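Local coordinates for MaoC-like dehydratase (Rhodospirillum rubrum, PDB 3EXZ), which probably catalyses the reversible hydration of enoyl thioesters to 3-hydroxyacyl thioesters, at residues A[84-90]-A[132-138]; A[63-68]-A[98-102]; A[34-40]-A[50-56]. The contacts are given in a common frame with arbitrary orientation. Residues are numbered along the deposited sequence.

Interaction 1: A[84-90]-A[132-138]; sequences TELSWPN and VVQRSTA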
loop_
_atom_site.group_PDB
_atom_site.type_symbol
_atom_site.label_atom_id
_atom_site.label_comp_id
_atom_site.label_asym_id
_atom_site.label_seq_id
_atom_site.Cartn_x
_atom_site.Cartn_y
_atom_site.Cartn_z
ATOM N N THR A 84 -1.758 -8.564 0.656
ATOM C CA THR A 84 -2.386 -8.298 -0.627
ATOM C C THR A 84 -1.433 -8.312 -1.813
ATOM O O THR A 84 -0.230 -8.075 -1.664
ATOM C CB THR A 84 -3.093 -6.886 -0.618
ATOM O OG1 THR A 84 -3.898 -6.734 -1.794
ATOM C CG2 THR A 84 -2.062 -5.748 -0.599
ATOM N N GLU A 85 -1.985 -8.628 -2.984
ATOM C CA GLU A 85 -1.236 -8.591 -4.243
ATOM C C GLU A 85 -1.660 -7.233 -4.823
ATOM O O GLU A 85 -2.839 -6.999 -5.117
ATOM C CB GLU A 85 -1.655 -9.716 -5.183
ATOM C CG GLU A 85 -0.907 -9.752 -6.522
ATOM C CD GLU A 85 -1.309 -8.648 -7.515
ATOM O OE1 GLU A 85 -2.474 -8.179 -7.490
ATOM O OE2 GLU A 85 -0.447 -8.260 -8.339
ATOM N N LEU A 86 -0.685 -6.359 -5.023
ATOM C CA LEU A 86 -0.946 -5.006 -5.469
ATOM C C LEU A 86 -0.313 -4.662 -6.800
ATOM O O LEU A 86 0.835 -5.017 -7.050
ATOM C CB LEU A 86 -0.423 -4.056 -4.374
ATOM C CG LEU A 86 -1.048 -2.669 -4.192
ATOM C CD1 LEU A 86 -2.579 -2.763 -4.201
ATOM C CD2 LEU A 86 -0.554 -2.075 -2.878
ATOM N N SER A 87 -1.071 -4.001 -7.664
ATOM C CA SER A 87 -0.520 -3.550 -8.928
ATOM C C SER A 87 -1.203 -2.247 -9.346
ATOM O O SER A 87 -2.349 -1.983 -8.966
ATOM C CB SER A 87 -0.669 -4.611 -10.033
ATOM O OG SER A 87 -2.022 -4.920 -10.279
ATOM N N TRP A 88 -0.479 -1.413 -10.089
ATOM C CA TRP A 88 -1.030 -0.157 -10.590
ATOM C C TRP A 88 -0.848 -0.154 -12.113
ATOM O O TRP A 88 0.198 0.248 -12.631
ATOM C CB TRP A 88 -0.311 1.052 -9.977
ATOM C CG TRP A 88 -0.351 1.052 -8.473
ATOM C CD1 TRP A 88 -1.373 1.490 -7.668
ATOM C CD2 TRP A 88 0.672 0.580 -7.596
ATOM N NE1 TRP A 88 -1.037 1.328 -6.343
ATOM C CE2 TRP A 88 0.213 0.767 -6.268
ATOM C CE3 TRP A 88 1.947 0.023 -7.799
ATOM C CZ2 TRP A 88 0.971 0.405 -5.148
ATOM C CZ3 TRP A 88 2.705 -0.345 -6.678
ATOM C CH2 TRP A 88 2.215 -0.139 -5.373
ATOM N N PRO A 89 -1.872 -0.617 -12.852
ATOM C CA PRO A 89 -1.830 -0.678 -14.322
ATOM C C PRO A 89 -1.738 0.680 -15.015
ATOM O O PRO A 89 -0.954 0.848 -15.951
ATOM C CB PRO A 89 -3.123 -1.405 -14.689
ATOM C CG PRO A 89 -3.488 -2.170 -13.436
ATOM C CD PRO A 89 -3.106 -1.228 -12.328
ATOM N N ASN A 90 -2.562 1.625 -14.579
ATOM C CA ASN A 90 -2.545 2.959 -15.154
ATOM C C ASN A 90 -2.323 3.998 -14.059
ATOM O O ASN A 90 -2.726 3.814 -12.907
ATOM C CB ASN A 90 -3.847 3.267 -15.907
ATOM C CG ASN A 90 -4.131 2.272 -17.027
ATOM O OD1 ASN A 90 -4.659 1.186 -16.791
ATOM N ND2 ASN A 90 -3.763 2.637 -18.252
ATOM N N VAL A 132 -8.241 0.741 -14.852
ATOM C CA VAL A 132 -7.837 0.323 -13.522
ATOM C C VAL A 132 -6.554 1.019 -13.081
ATOM O O VAL A 132 -5.490 0.794 -13.675
ATOM C CB VAL A 132 -7.597 -1.209 -13.479
ATOM C CG1 VAL A 132 -7.261 -1.654 -12.065
ATOM C CG2 VAL A 132 -8.827 -1.940 -13.996
ATOM N N VAL A 133 -6.652 1.881 -12.064
ATOM C CA VAL A 133 -5.457 2.550 -11.537
ATOM C C VAL A 133 -4.841 1.740 -10.384
ATOM O O VAL A 133 -3.737 2.031 -9.922
ATOM C CB VAL A 133 -5.726 4.012 -11.090
ATOM C CG1 VAL A 133 -6.228 4.811 -12.290
ATOM C CG2 VAL A 133 -6.710 4.069 -9.933
ATOM N N GLN A 134 -5.557 0.720 -9.920
ATOM C CA GLN A 134 -5.021 -0.157 -8.888
ATOM C C GLN A 134 -5.851 -1.408 -8.741
ATOM O O GLN A 134 -7.080 -1.360 -8.819
ATOM C CB GLN A 134 -4.955 0.510 -7.503
ATOM C CG GLN A 134 -4.289 -0.378 -6.439
ATOM C CD GLN A 134 -4.287 0.222 -5.038
ATOM O OE1 GLN A 134 -5.105 -0.144 -4.181
ATOM N NE2 GLN A 134 -3.369 1.156 -4.801
ATOM N N ARG A 135 -5.170 -2.539 -8.586
ATOM C CA ARG A 135 -5.858 -3.782 -8.296
ATOM C C ARG A 135 -5.179 -4.313 -7.040
ATOM O O ARG A 135 -3.948 -4.409 -6.960
ATOM C CB ARG A 135 -5.761 -4.816 -9.412
ATOM C CG ARG A 135 -6.101 -6.219 -8.926
ATOM C CD ARG A 135 -6.270 -7.163 -10.102
ATOM N NE ARG A 135 -7.459 -6.831 -10.881
ATOM C CZ ARG A 135 -7.946 -7.593 -11.855
ATOM N NH1 ARG A 135 -7.350 -8.740 -12.165
ATOM N NH2 ARG A 135 -9.033 -7.211 -12.518
ATOM N N SER A 136 -6.002 -4.621 -6.046
ATOM C CA SER A 136 -5.540 -5.146 -4.781
ATOM C C SER A 136 -6.308 -6.440 -4.508
ATOM O O SER A 136 -7.510 -6.410 -4.246
ATOM C CB SER A 136 -5.791 -4.112 -3.676
ATOM O OG SER A 136 -5.302 -4.552 -2.423
ATOM N N THR A 137 -5.626 -7.582 -4.626
ATOM C CA THR A 137 -6.235 -8.884 -4.333
ATOM C C THR A 137 -5.785 -9.126 -2.889
ATOM O O THR A 137 -4.681 -9.602 -2.622
ATOM C CB THR A 137 -5.712 -9.971 -5.275
ATOM O OG1 THR A 137 -5.991 -9.579 -6.624
ATOM C CG2 THR A 137 -6.402 -11.305 -4.992
ATOM N N ALA A 138 -6.660 -8.788 -1.955
ATOM C CA ALA A 138 -6.365 -8.889 -0.534
ATOM C C ALA A 138 -6.994 -10.056 0.196
ATOM O O ALA A 138 -8.040 -10.557 -0.207
ATOM C CB ALA A 138 -6.806 -7.564 0.162
HETATM O O HOH W 1 -2.196 4.293 -10.467
#
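V132 opens the pairing: its O accepts a hydrogen bond from N90 N (3.2 Å), while V132 CG1 packs on P89 CG at 4.0 Å. At V133 the chain turns a corner, and a water bridges V133 O (2.8 Å) to N90 O (2.5 Å). V133 and Q134 face T125, a classic beta bulge. The Q134 side chain packs on L86, L86 CD1 lying 3.5 Å from Q134 CD. R135 and S87 form a hydrogen-bonded pair, R135 N to S87 O (2.9 Å) and S87 N to R135 O (3.0 Å), and the R135 guanidinium salt-bridges D124. In this hotdog sheet strand 81-87 is outermost within the chain, yet pairs with a strand of the second subunit, continuing the sheet across the dimer. S136 is buried beside T84, its small hydroxyl finding a partner there, OG to OG1 at 2.7 Å. T137 N reaches E85 O and E85 N reaches T137 O, both at 2.9 Å. A138 and T84 form a non-hydrogen-bonded pair, CA-CA 4.0 Å.

Interaction 2: A[63-68]-A[98-102]; sequences ITMRLL and LHVET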
loop_
_atom_site.group_PDB
_atom_site.type_symbol
_atom_site.label_atom_id
_atom_site.label_comp_id
_atom_site.label_asym_id
_atom_site.label_seq_id
_atom_site.Cartn_x
_atom_site.Cartn_y
_atom_site.Cartn_z
ATOM N N ILE A 63 -6.295 6.032 -0.572
ATOM C CA ILE A 63 -7.630 6.481 -0.999
ATOM C C ILE A 63 -8.516 5.235 -1.191
ATOM O O ILE A 63 -9.710 5.245 -0.869
ATOM C CB ILE A 63 -7.539 7.257 -2.340
ATOM C CG1 ILE A 63 -6.922 8.627 -2.091
ATOM C CG2 ILE A 63 -8.912 7.401 -2.985
ATOM C CD1 ILE A 63 -6.601 9.389 -3.369
ATOM N N THR A 64 -7.933 4.159 -1.713
ATOM C CA THR A 64 -8.697 2.932 -1.910
ATOM C C THR A 64 -9.171 2.399 -0.561
ATOM O O THR A 64 -10.326 2.005 -0.426
ATOM C CB THR A 64 -7.866 1.857 -2.638
ATOM O OG1 THR A 64 -7.673 2.264 -4.001
ATOM C CG2 THR A 64 -8.584 0.503 -2.618
HETATM N N MSE A 65 -8.298 2.405 0.448
HETATM C CA MSE A 65 -8.705 1.909 1.761
HETATM C C MSE A 65 -9.833 2.767 2.341
HETATM O O MSE A 65 -10.800 2.231 2.877
HETATM C CB MSE A 65 -7.525 1.870 2.735
HETATM C CG MSE A 65 -7.897 1.233 4.068
HETATM SE SE MSE A 65 -8.558 -0.592 3.851
HETATM C CE MSE A 65 -10.463 -0.321 3.979
ATOM N N ARG A 66 -9.711 4.091 2.236
ATOM C CA ARG A 66 -10.759 4.993 2.727
ATOM C C ARG A 66 -12.108 4.655 2.069
ATOM O O ARG A 66 -13.114 4.524 2.755
ATOM C CB ARG A 66 -10.398 6.456 2.434
ATOM C CG ARG A 66 -11.556 7.435 2.658
ATOM C CD ARG A 66 -11.121 8.879 2.396
ATOM N NE ARG A 66 -12.146 9.870 2.734
ATOM C CZ ARG A 66 -13.178 10.205 1.960
ATOM N NH1 ARG A 66 -13.353 9.618 0.780
ATOM N NH2 ARG A 66 -14.038 11.137 2.367
ATOM N N LEU A 67 -12.130 4.520 0.747
ATOM C CA LEU A 67 -13.365 4.177 0.043
ATOM C C LEU A 67 -13.905 2.825 0.486
ATOM O O LEU A 67 -15.118 2.636 0.612
ATOM C CB LEU A 67 -13.127 4.128 -1.465
ATOM C CG LEU A 67 -12.734 5.466 -2.096
ATOM C CD1 LEU A 67 -12.507 5.294 -3.599
ATOM C CD2 LEU A 67 -13.828 6.488 -1.812
ATOM N N LEU A 68 -13.002 1.875 0.694
ATOM C CA LEU A 68 -13.385 0.544 1.129
ATOM C C LEU A 68 -14.014 0.617 2.519
ATOM O O LEU A 68 -15.079 0.041 2.773
ATOM C CB LEU A 68 -12.147 -0.369 1.164
ATOM C CG LEU A 68 -12.031 -1.556 0.174
ATOM C CD1 LEU A 68 -12.559 -1.178 -1.200
ATOM C CD2 LEU A 68 -10.579 -2.030 0.095
ATOM N N LEU A 98 -12.332 8.511 -8.827
ATOM C CA LEU A 98 -12.105 7.121 -8.491
ATOM C C LEU A 98 -13.233 6.519 -7.660
ATOM O O LEU A 98 -13.870 7.197 -6.840
ATOM C CB LEU A 98 -10.810 6.962 -7.672
ATOM C CG LEU A 98 -9.530 7.627 -8.203
ATOM C CD1 LEU A 98 -8.351 7.315 -7.287
ATOM C CD2 LEU A 98 -9.254 7.143 -9.624
ATOM N N HIS A 99 -13.490 5.242 -7.909
ATOM C CA HIS A 99 -14.429 4.481 -7.110
ATOM C C HIS A 99 -13.871 3.058 -7.130
ATOM O O HIS A 99 -13.096 2.695 -8.023
ATOM C CB HIS A 99 -15.856 4.517 -7.647
ATOM C CG HIS A 99 -16.058 3.681 -8.856
ATOM N ND1 HIS A 99 -15.587 4.046 -10.096
ATOM C CD2 HIS A 99 -16.641 2.471 -9.009
ATOM C CE1 HIS A 99 -15.870 3.094 -10.964
ATOM N NE2 HIS A 99 -16.508 2.126 -10.330
ATOM N N VAL A 100 -14.237 2.251 -6.145
ATOM C CA VAL A 100 -13.718 0.898 -6.097
ATOM C C VAL A 100 -14.781 -0.165 -6.295
ATOM O O VAL A 100 -15.890 -0.053 -5.763
ATOM C CB VAL A 100 -13.010 0.623 -4.750
ATOM C CG1 VAL A 100 -12.265 -0.720 -4.813
ATOM C CG2 VAL A 100 -12.053 1.768 -4.419
ATOM N N GLU A 101 -14.443 -1.172 -7.104
ATOM C CA GLU A 101 -15.328 -2.318 -7.343
ATOM C C GLU A 101 -14.667 -3.584 -6.748
ATOM O O GLU A 101 -13.639 -4.060 -7.238
ATOM C CB GLU A 101 -15.596 -2.502 -8.842
ATOM C CG GLU A 101 -16.669 -1.558 -9.365
ATOM C CD GLU A 101 -16.838 -1.626 -10.874
ATOM O OE1 GLU A 101 -16.425 -2.646 -11.476
ATOM O OE2 GLU A 101 -17.384 -0.656 -11.455
ATOM N N THR A 102 -15.264 -4.136 -5.695
ATOM C CA THR A 102 -14.695 -5.303 -5.024
ATOM C C THR A 102 -15.458 -6.606 -5.258
ATOM O O THR A 102 -16.687 -6.629 -5.214
ATOM C CB THR A 102 -14.577 -5.028 -3.486
ATOM O OG1 THR A 102 -13.887 -3.787 -3.276
ATOM C CG2 THR A 102 -13.792 -6.144 -2.780
#
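This is a buried helix-on-sheet contact, in which residues 63-68 of helix 57-72 lie against strand 97-109 near the centre of the chain. The axes of the short segments approach to 8.4 Å and cross at -65°, so the helix runs obliquely over the strand and different helix residues meet successive inward-facing strand positions. I63 CG2 touches L98 CD1 at 4.3 Å; L67 CD1 lies 3.6 Å from V100 CG2; L68 CD1 reaches V100 CG1 at 3.7 Å and T102 OG1 at 3.6 Å. V100 has the largest covered area, because its CA-to-CB bond points toward the helix: its compact, branched side chain offers one methyl to L67 and the other to L68, and T64 CG2 adds a further methyl 4.1 Å from V100 CG2. Such a long helix cradled by an antiparallel sheet is the defining feature of the hotdog fold, the helix being the sausage and the sheet the bun. Aliphatic residues suit the interface, while the two threonines turn their hydroxyls to partners on the neighbouring strand 116-126: T64 OG1 is bonded to T125 OG1, as well as to T60 O in its own helix, and T102 OG1 to S123 OG. The polar residues H99 and E101 point away from the helix, on the other face of the strand, where H99 NE2 donates to E101 OE2 at 3.1 Å. M65, a selenomethionine, and R66 lie on parts of the helix turned from this strand and pack against W58 and E32 of the second subunit.

Interaction 3: A[34-40]-A[50-56]; sequences DPQPFHL and FGGLAAS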
loop_
_atom_site.group_PDB
_atom_site.type_symbol
_atom_site.label_atom_id
_atom_site.label_comp_id
_atom_site.label_asym_id
_atom_site.label_seq_id
_atom_site.Cartn_x
_atom_site.Cartn_y
_atom_site.Cartn_z
ATOM N N ASP A 34 5.887 10.244 -0.313
ATOM C CA ASP A 34 6.506 9.804 -1.558
ATOM C C ASP A 34 7.022 11.051 -2.270
ATOM O O ASP A 34 6.549 11.403 -3.361
ATOM C CB ASP A 34 5.476 9.099 -2.448
ATOM C CG ASP A 34 6.089 8.097 -3.417
ATOM O OD1 ASP A 34 7.299 8.190 -3.713
ATOM O OD2 ASP A 34 5.352 7.204 -3.884
ATOM N N PRO A 35 8.026 11.724 -1.680
ATOM C CA PRO A 35 8.588 12.942 -2.250
ATOM C C PRO A 35 9.506 12.773 -3.457
ATOM O O PRO A 35 10.715 12.939 -3.349
ATOM C CB PRO A 35 9.271 13.595 -1.056
ATOM C CG PRO A 35 9.815 12.418 -0.294
ATOM C CD PRO A 35 8.815 11.274 -0.519
ATOM N N GLN A 36 8.895 12.442 -4.593
ATOM C CA GLN A 36 9.618 12.263 -5.835
ATOM C C GLN A 36 9.069 13.271 -6.829
ATOM O O GLN A 36 7.865 13.535 -6.860
ATOM C CB GLN A 36 9.419 10.841 -6.387
ATOM C CG GLN A 36 9.834 9.757 -5.421
ATOM C CD GLN A 36 9.976 8.384 -6.072
ATOM O OE1 GLN A 36 9.025 7.598 -6.134
ATOM N NE2 GLN A 36 11.164 8.103 -6.582
ATOM N N PRO A 37 9.949 13.845 -7.661
ATOM C CA PRO A 37 9.587 14.846 -8.672
ATOM C C PRO A 37 8.287 14.580 -9.414
ATOM O O PRO A 37 7.437 15.470 -9.512
ATOM C CB PRO A 37 10.782 14.834 -9.630
ATOM C CG PRO A 37 11.920 14.445 -8.754
ATOM C CD PRO A 37 11.347 13.404 -7.820
ATOM N N PHE A 38 8.124 13.366 -9.928
ATOM C CA PHE A 38 6.920 13.072 -10.685
ATOM C C PHE A 38 5.595 13.153 -9.932
ATOM O O PHE A 38 4.529 13.171 -10.555
ATOM C CB PHE A 38 7.048 11.736 -11.436
ATOM C CG PHE A 38 7.940 10.737 -10.778
ATOM C CD1 PHE A 38 9.277 10.631 -11.139
ATOM C CD2 PHE A 38 7.424 9.843 -9.854
ATOM C CE1 PHE A 38 10.083 9.638 -10.593
ATOM C CE2 PHE A 38 8.221 8.851 -9.305
ATOM C CZ PHE A 38 9.553 8.749 -9.677
ATOM N N HIS A 39 5.655 13.239 -8.607
ATOM C CA HIS A 39 4.440 13.353 -7.790
ATOM C C HIS A 39 4.354 14.716 -7.099
ATOM O O HIS A 39 3.401 14.986 -6.375
ATOM C CB HIS A 39 4.440 12.272 -6.706
ATOM C CG HIS A 39 4.489 10.880 -7.239
ATOM N ND1 HIS A 39 5.357 9.919 -6.759
ATOM C CD2 HIS A 39 3.806 10.301 -8.251
ATOM C CE1 HIS A 39 5.199 8.807 -7.454
ATOM N NE2 HIS A 39 4.272 9.016 -8.372
ATOM N N LEU A 40 5.343 15.570 -7.349
ATOM C CA LEU A 40 5.447 16.876 -6.704
ATOM C C LEU A 40 5.421 18.075 -7.623
ATOM O O LEU A 40 4.969 19.158 -7.239
ATOM C CB LEU A 40 6.760 16.928 -5.908
ATOM C CG LEU A 40 6.820 16.129 -4.608
ATOM C CD1 LEU A 40 8.225 16.181 -3.994
ATOM C CD2 LEU A 40 5.783 16.709 -3.653
ATOM N N PHE A 50 5.915 8.956 -16.333
ATOM C CA PHE A 50 4.517 9.325 -16.130
ATOM C C PHE A 50 4.107 10.418 -17.118
ATOM O O PHE A 50 2.925 10.572 -17.426
ATOM C CB PHE A 50 4.308 9.841 -14.692
ATOM C CG PHE A 50 4.542 8.802 -13.626
ATOM C CD1 PHE A 50 3.531 7.918 -13.258
ATOM C CD2 PHE A 50 5.788 8.684 -13.011
ATOM C CE1 PHE A 50 3.758 6.928 -12.293
ATOM C CE2 PHE A 50 6.025 7.702 -12.048
ATOM C CZ PHE A 50 5.006 6.821 -11.691
ATOM N N GLY A 51 5.093 11.162 -17.617
ATOM C CA GLY A 51 4.818 12.247 -18.547
ATOM C C GLY A 51 3.640 13.078 -18.056
ATOM O O GLY A 51 2.603 13.129 -18.719
ATOM N N GLY A 52 3.806 13.731 -16.905
ATOM C CA GLY A 52 2.740 14.529 -16.316
ATOM C C GLY A 52 2.505 14.123 -14.863
ATOM O O GLY A 52 2.860 13.017 -14.447
ATOM N N LEU A 53 1.909 15.014 -14.081
ATOM C CA LEU A 53 1.653 14.716 -12.684
ATOM C C LEU A 53 0.884 13.411 -12.533
ATOM O O LEU A 53 -0.091 13.164 -13.243
ATOM C CB LEU A 53 0.831 15.839 -12.021
ATOM C CG LEU A 53 1.336 16.517 -10.729
ATOM C CD1 LEU A 53 0.148 16.776 -9.796
ATOM C CD2 LEU A 53 2.388 15.657 -10.039
ATOM N N ALA A 54 1.358 12.554 -11.639
ATOM C CA ALA A 54 0.650 11.322 -11.330
ATOM C C ALA A 54 0.695 11.200 -9.811
ATOM O O ALA A 54 1.581 11.757 -9.151
ATOM C CB ALA A 54 1.291 10.115 -11.980
ATOM N N ALA A 55 -0.288 10.519 -9.244
ATOM C CA ALA A 55 -0.310 10.332 -7.807
ATOM C C ALA A 55 0.580 9.137 -7.457
ATOM O O ALA A 55 0.831 8.259 -8.288
ATOM C CB ALA A 55 -1.753 10.075 -7.331
ATOM N N SER A 56 1.102 9.140 -6.240
ATOM C CA SER A 56 1.896 8.022 -5.756
ATOM C C SER A 56 0.965 6.785 -5.711
ATOM O O SER A 56 -0.221 6.900 -5.369
ATOM C CB SER A 56 2.373 8.315 -4.330
ATOM O OG SER A 56 2.894 7.158 -3.701
#
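D34 takes a t rotamer (chi1 -154°) that swings its carboxylate toward S56, also t (167°), and S56 OG donates a very short hydrogen bond of 2.5 Å to D34 OD2. The same hydroxyl accepts from W58 N, making S56 the N-cap of helix 57-72; serine is small and polar enough to serve both partners. Beside this polar pair lies an aromatic cluster of F38, H39 and F50. H39, in the m rotamer, turns a ring face to S56, whose CA stands 3.7 Å from the H39 ring centroid in a CH-pi contact, and presents its edge to the face of F50, centroids 5.4 Å apart. F38 has an unusual chi1 of 29°, between wells, and meets F50 obliquely, with F38 CD2 3.4 Å from F50 CE2. L53 is off-rotamer at both chi angles, bringing L53 CD2 to 3.3 Å from F38 O. The backbones are joined more loosely, A54 N to F38 O being a weak bond of 3.4 Å. G51 and G52 adopt positive phi angles, with G52 in a conformation hardly open to other residues, as the chain bends between F50 and L53. The spacing of D34 and H39 matches the Asp-His dyad of (R)-specific enoyl-CoA hydratases, so these are probably the catalytic pair. If so, S56 orients the acid and the surrounding aromatic rings and S56 backbone confine the imidazole.

How the interactions relate
Interactions 1 and 2 share one sheet and lie side by side, centres about 11 Å apart, touching where V133 CG2 meets L98 CD2 at 4.0 Å. Interaction 1 pairs two strands of the sheet and interaction 2 lays helix 57-72 on it; Q134 also packs on T64 of that helix. Interaction 3 stands just before the N-terminal end of that helix, its centre about 18 Å from that of interaction 1 and about 21 Å from that of interaction 2, nearest atoms about 6 Å apart. The link is the helix itself, since S56 caps the start of it and W58 packs edge-to-face on W88. At the probable active site D34 packs on M65 of the second subunit.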